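Local coordinates for protein sugar-phosphate aldolase (Thermotoga maritima, PDB 1PVT) that is a sugar-phosphate aldolase by name, a member of the class II aldolase and adducin N-terminal domain family with a mixed beta sheet flanked by helices, at residues Y49-D54 / H106-A111. Sequence-based numbering, arbitrary orientation.
Sequences YGFDYD and HLMIHA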
ATOM      1  N   TYR A  49      14.940 -14.253   1.345  1.00 78.85           N
ATOM      2  CA  TYR A  49      14.275 -13.273   0.504  1.00 79.04           C
ATOM      3  C   TYR A  49      13.783 -13.934  -0.780  1.00 81.19           C
ATOM      4  O   TYR A  49      12.793 -13.501  -1.369  1.00 82.00           O
ATOM      5  CB  TYR A  49      15.244 -12.162   0.120  1.00 76.64           C
ATOM      6  CG  TYR A  49      15.515 -11.152   1.199  1.00 75.15           C
ATOM      7  CD1 TYR A  49      16.822 -10.840   1.571  1.00 74.53           C
ATOM      8  CD2 TYR A  49      14.474 -10.469   1.814  1.00 74.70           C
ATOM      9  CE1 TYR A  49      17.086  -9.872   2.529  1.00 73.52           C
ATOM     10  CE2 TYR A  49      14.726  -9.497   2.773  1.00 74.40           C
ATOM     11  CZ  TYR A  49      16.034  -9.205   3.124  1.00 73.54           C
ATOM     12  OH  TYR A  49      16.282  -8.252   4.077  1.00 72.23           O
ATOM     13  N   GLY A  50      14.479 -14.983  -1.209  1.00 82.72           N
ATOM     14  CA  GLY A  50      14.112 -15.659  -2.441  1.00 83.64           C
ATOM     15  C   GLY A  50      14.825 -14.938  -3.570  1.00 84.40           C
ATOM     16  O   GLY A  50      14.761 -15.331  -4.734  1.00 83.13           O
ATOM     17  N   PHE A  51      15.507 -13.863  -3.192  1.00 86.37           N
ATOM     18  CA  PHE A  51      16.270 -13.027  -4.111  1.00 89.13           C
ATOM     19  C   PHE A  51      17.341 -12.295  -3.304  1.00 90.53           C
ATOM     20  O   PHE A  51      17.312 -12.327  -2.070  1.00 91.05           O
ATOM     21  CB  PHE A  51      15.341 -12.022  -4.803  1.00 90.26           C
ATOM     22  CG  PHE A  51      14.622 -11.082  -3.856  1.00 91.04           C
ATOM     23  CD1 PHE A  51      15.210  -9.878  -3.462  1.00 91.40           C
ATOM     24  CD2 PHE A  51      13.347 -11.391  -3.382  1.00 90.52           C
ATOM     25  CE1 PHE A  51      14.536  -8.996  -2.614  1.00 91.74           C
ATOM     26  CE2 PHE A  51      12.668 -10.519  -2.535  1.00 90.91           C
ATOM     27  CZ  PHE A  51      13.262  -9.319  -2.150  1.00 91.41           C
ATOM     28  N   ASP A  52      18.283 -11.637  -3.975  1.00 91.74           N
ATOM     29  CA  ASP A  52      19.331 -10.942  -3.236  1.00 92.74           C
ATOM     30  C   ASP A  52      19.058  -9.484  -2.915  1.00 92.71           C
ATOM     31  O   ASP A  52      19.124  -8.608  -3.787  1.00 92.92           O
ATOM     32  CB  ASP A  52      20.674 -11.020  -3.953  1.00 93.92           C
ATOM     33  CG  ASP A  52      21.787 -10.382  -3.140  1.00 95.20           C
ATOM     34  OD1 ASP A  52      21.762  -9.141  -2.944  1.00 95.09           O
ATOM     35  OD2 ASP A  52      22.673 -11.132  -2.679  1.00 96.25           O
ATOM     36  N   TYR A  53      18.786  -9.232  -1.641  1.00 92.07           N
ATOM     37  CA  TYR A  53      18.511  -7.892  -1.173  1.00 91.50           C
ATOM     38  C   TYR A  53      19.814  -7.142  -0.935  1.00 91.62           C
ATOM     39  O   TYR A  53      20.687  -7.608  -0.205  1.00 90.71           O
ATOM     40  CB  TYR A  53      17.704  -7.948   0.116  1.00 90.59           C
ATOM     41  CG  TYR A  53      17.439  -6.591   0.679  1.00 90.57           C
ATOM     42  CD1 TYR A  53      16.684  -5.665  -0.032  1.00 90.86           C
ATOM     43  CD2 TYR A  53      17.970  -6.212   1.907  1.00 91.21           C
ATOM     44  CE1 TYR A  53      16.460  -4.388   0.462  1.00 91.92           C
ATOM     45  CE2 TYR A  53      17.759  -4.936   2.420  1.00 91.84           C
ATOM     46  CZ  TYR A  53      16.999  -4.024   1.693  1.00 92.42           C
ATOM     47  OH  TYR A  53      16.767  -2.753   2.194  1.00 92.43           O
ATOM     48  N   ASP A  54      19.927  -5.974  -1.558  1.00 92.61           N
ATOM     49  CA  ASP A  54      21.117  -5.144  -1.437  1.00 93.75           C
ATOM     50  C   ASP A  54      20.783  -3.721  -0.990  1.00 93.33           C
ATOM     51  O   ASP A  54      21.546  -2.787  -1.232  1.00 93.55           O
ATOM     52  CB  ASP A  54      21.860  -5.111  -2.778  1.00 96.27           C
ATOM     53  CG  ASP A  54      23.019  -4.117  -2.786  1.00 98.89           C
ATOM     54  OD1 ASP A  54      23.899  -4.216  -1.900  1.00100.39           O
ATOM     55  OD2 ASP A  54      23.047  -3.234  -3.677  1.00 99.90           O
ATOM     56  N   HIS A 106       6.834  -4.366  -1.804  1.00 54.23           N
ATOM     57  CA  HIS A 106       6.873  -3.395  -0.709  1.00 54.40           C
ATOM     58  C   HIS A 106       8.316  -3.097  -0.362  1.00 55.39           C
ATOM     59  O   HIS A 106       8.697  -1.951  -0.093  1.00 54.13           O
ATOM     60  CB  HIS A 106       6.190  -3.971   0.536  1.00 54.43           C
ATOM     61  CG  HIS A 106       4.697  -4.007   0.448  1.00 53.95           C
ATOM     62  ND1 HIS A 106       3.888  -3.180   1.198  1.00 52.26           N
ATOM     63  CD2 HIS A 106       3.865  -4.751  -0.319  1.00 54.05           C
ATOM     64  CE1 HIS A 106       2.624  -3.413   0.898  1.00 52.16           C
ATOM     65  NE2 HIS A 106       2.582  -4.361  -0.021  1.00 52.74           N
ATOM     66  N   LEU A 107       9.112  -4.159  -0.354  1.00 56.77           N
ATOM     67  CA  LEU A 107      10.515  -4.047  -0.034  1.00 58.11           C
ATOM     68  C   LEU A 107      11.120  -2.927  -0.832  1.00 59.68           C
ATOM     69  O   LEU A 107      11.681  -1.983  -0.274  1.00 59.78           O
ATOM     70  CB  LEU A 107      11.243  -5.338  -0.366  1.00 57.69           C
ATOM     71  CG  LEU A 107      12.015  -5.918   0.812  1.00 57.72           C
ATOM     72  CD1 LEU A 107      12.994  -6.952   0.291  1.00 57.79           C
ATOM     73  CD2 LEU A 107      12.746  -4.805   1.560  1.00 58.07           C
HETATM   74  N   MSE A 108      10.982  -3.030  -2.148  1.00 61.64           N
HETATM   75  CA  MSE A 108      11.546  -2.037  -3.038  1.00 65.35           C
HETATM   76  C   MSE A 108      11.140  -0.604  -2.768  1.00 64.51           C
HETATM   77  O   MSE A 108      11.999   0.276  -2.703  1.00 64.12           O
HETATM   78  CB  MSE A 108      11.246  -2.401  -4.488  1.00 70.78           C
HETATM   79  CG  MSE A 108      11.970  -3.667  -4.940  1.00 78.70           C
HETATM   80 SE   MSE A 108      13.808  -3.819  -4.234  1.00 92.02          SE
HETATM   81  CE  MSE A 108      13.659  -5.600  -3.429  1.00 85.03           C
ATOM     82  N   ILE A 109       9.843  -0.359  -2.608  1.00 64.45           N
ATOM     83  CA  ILE A 109       9.387   1.004  -2.344  1.00 64.22           C
ATOM     84  C   ILE A 109       9.983   1.491  -1.038  1.00 64.92           C
ATOM     85  O   ILE A 109      10.403   2.649  -0.919  1.00 64.60           O
ATOM     86  CB  ILE A 109       7.856   1.111  -2.199  1.00 62.73           C
ATOM     87  CG1 ILE A 109       7.152   0.542  -3.429  1.00 61.99           C
ATOM     88  CG2 ILE A 109       7.466   2.571  -2.014  1.00 61.73           C
ATOM     89  CD1 ILE A 109       6.946  -0.951  -3.385  1.00 61.71           C
ATOM     90  N   HIS A 110       9.999   0.597  -0.055  1.00 65.48           N
ATOM     91  CA  HIS A 110      10.524   0.930   1.255  1.00 66.59           C
ATOM     92  C   HIS A 110      11.984   1.343   1.185  1.00 67.25           C
ATOM     93  O   HIS A 110      12.355   2.417   1.667  1.00 66.52           O
ATOM     94  CB  HIS A 110      10.345  -0.251   2.215  1.00 67.73           C
ATOM     95  CG  HIS A 110       9.008  -0.279   2.898  1.00 68.10           C
ATOM     96  ND1 HIS A 110       8.492   0.812   3.571  1.00 68.21           N
ATOM     97  CD2 HIS A 110       8.101  -1.274   3.046  1.00 68.23           C
ATOM     98  CE1 HIS A 110       7.327   0.487   4.103  1.00 67.11           C
ATOM     99  NE2 HIS A 110       7.068  -0.772   3.802  1.00 67.65           N
ATOM    100  N   ALA A 111      12.812   0.498   0.580  1.00 68.53           N
ATOM    101  CA  ALA A 111      14.226   0.814   0.460  1.00 70.36           C
ATOM    102  C   ALA A 111      14.387   2.228  -0.111  1.00 72.24           C
ATOM    103  O   ALA A 111      14.965   3.112   0.527  1.00 71.89           O
ATOM    104  CB  ALA A 111      14.912  -0.212  -0.437  1.00 68.67           C
TER
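Tyr49, Phe51 and Tyr53 face Leu107, Met108 and Ala111 where the chain turns a corner at 50-51, between strands 45-49 and 52-53, beside helix 103-115; the backbones stay well apart, Tyr53 CA lying 8.9 Å from Leu107 CA. Side chains alone bridge this distance, and the contact is apolar. Leu107 stands at the centre, its two methyls shared among three aromatic rings. CD1 comes to the edge of the Phe51 ring, near its plane, 3.4 Å from CZ. The same methyl lies 4.0 Å from Tyr49 CE2, the two side chains crossing at about a right angle. It also touches Tyr53 CD1, while Leu107 CD2 lies 3.9 Å from Tyr53 CE1. Phe51 carries its CG between the backbone N and the carbonyl carbon (chi1 60°), and its ring lies against its own neighbour: Tyr49 CB sits 3.9 Å above the plane, over the ring centre. At its far end the ring meets selenomethionine Met108 tip to tip, with CE 3.6 Å from Phe51 CE1; the Met108 chain bends at chi2 and chi3, and its CE ends against the Phe51 ring. Tyr53, with CG anti to the backbone N (chi1 178°), reaches one helical turn further, its OH 4.1 Å from Ala111 CB. Both tyrosine hydroxyls are hydrogen-bonded to backbone carbonyls, Tyr49 OH to Leu85 O and Tyr53 OH to Pro56 O. Val84 of strand 79-84 adds to the packing on Tyr49, Tyr53 and Leu107, and Val173 touches both Phe51 and Met108. Aromatic side chains of a corner thus pack on a helix flanking the sheet, in an alpha/beta protein of the AraD-like clan: helix 103-115 meets the turn that follows strand 45-49, at one edge of the mixed sheet.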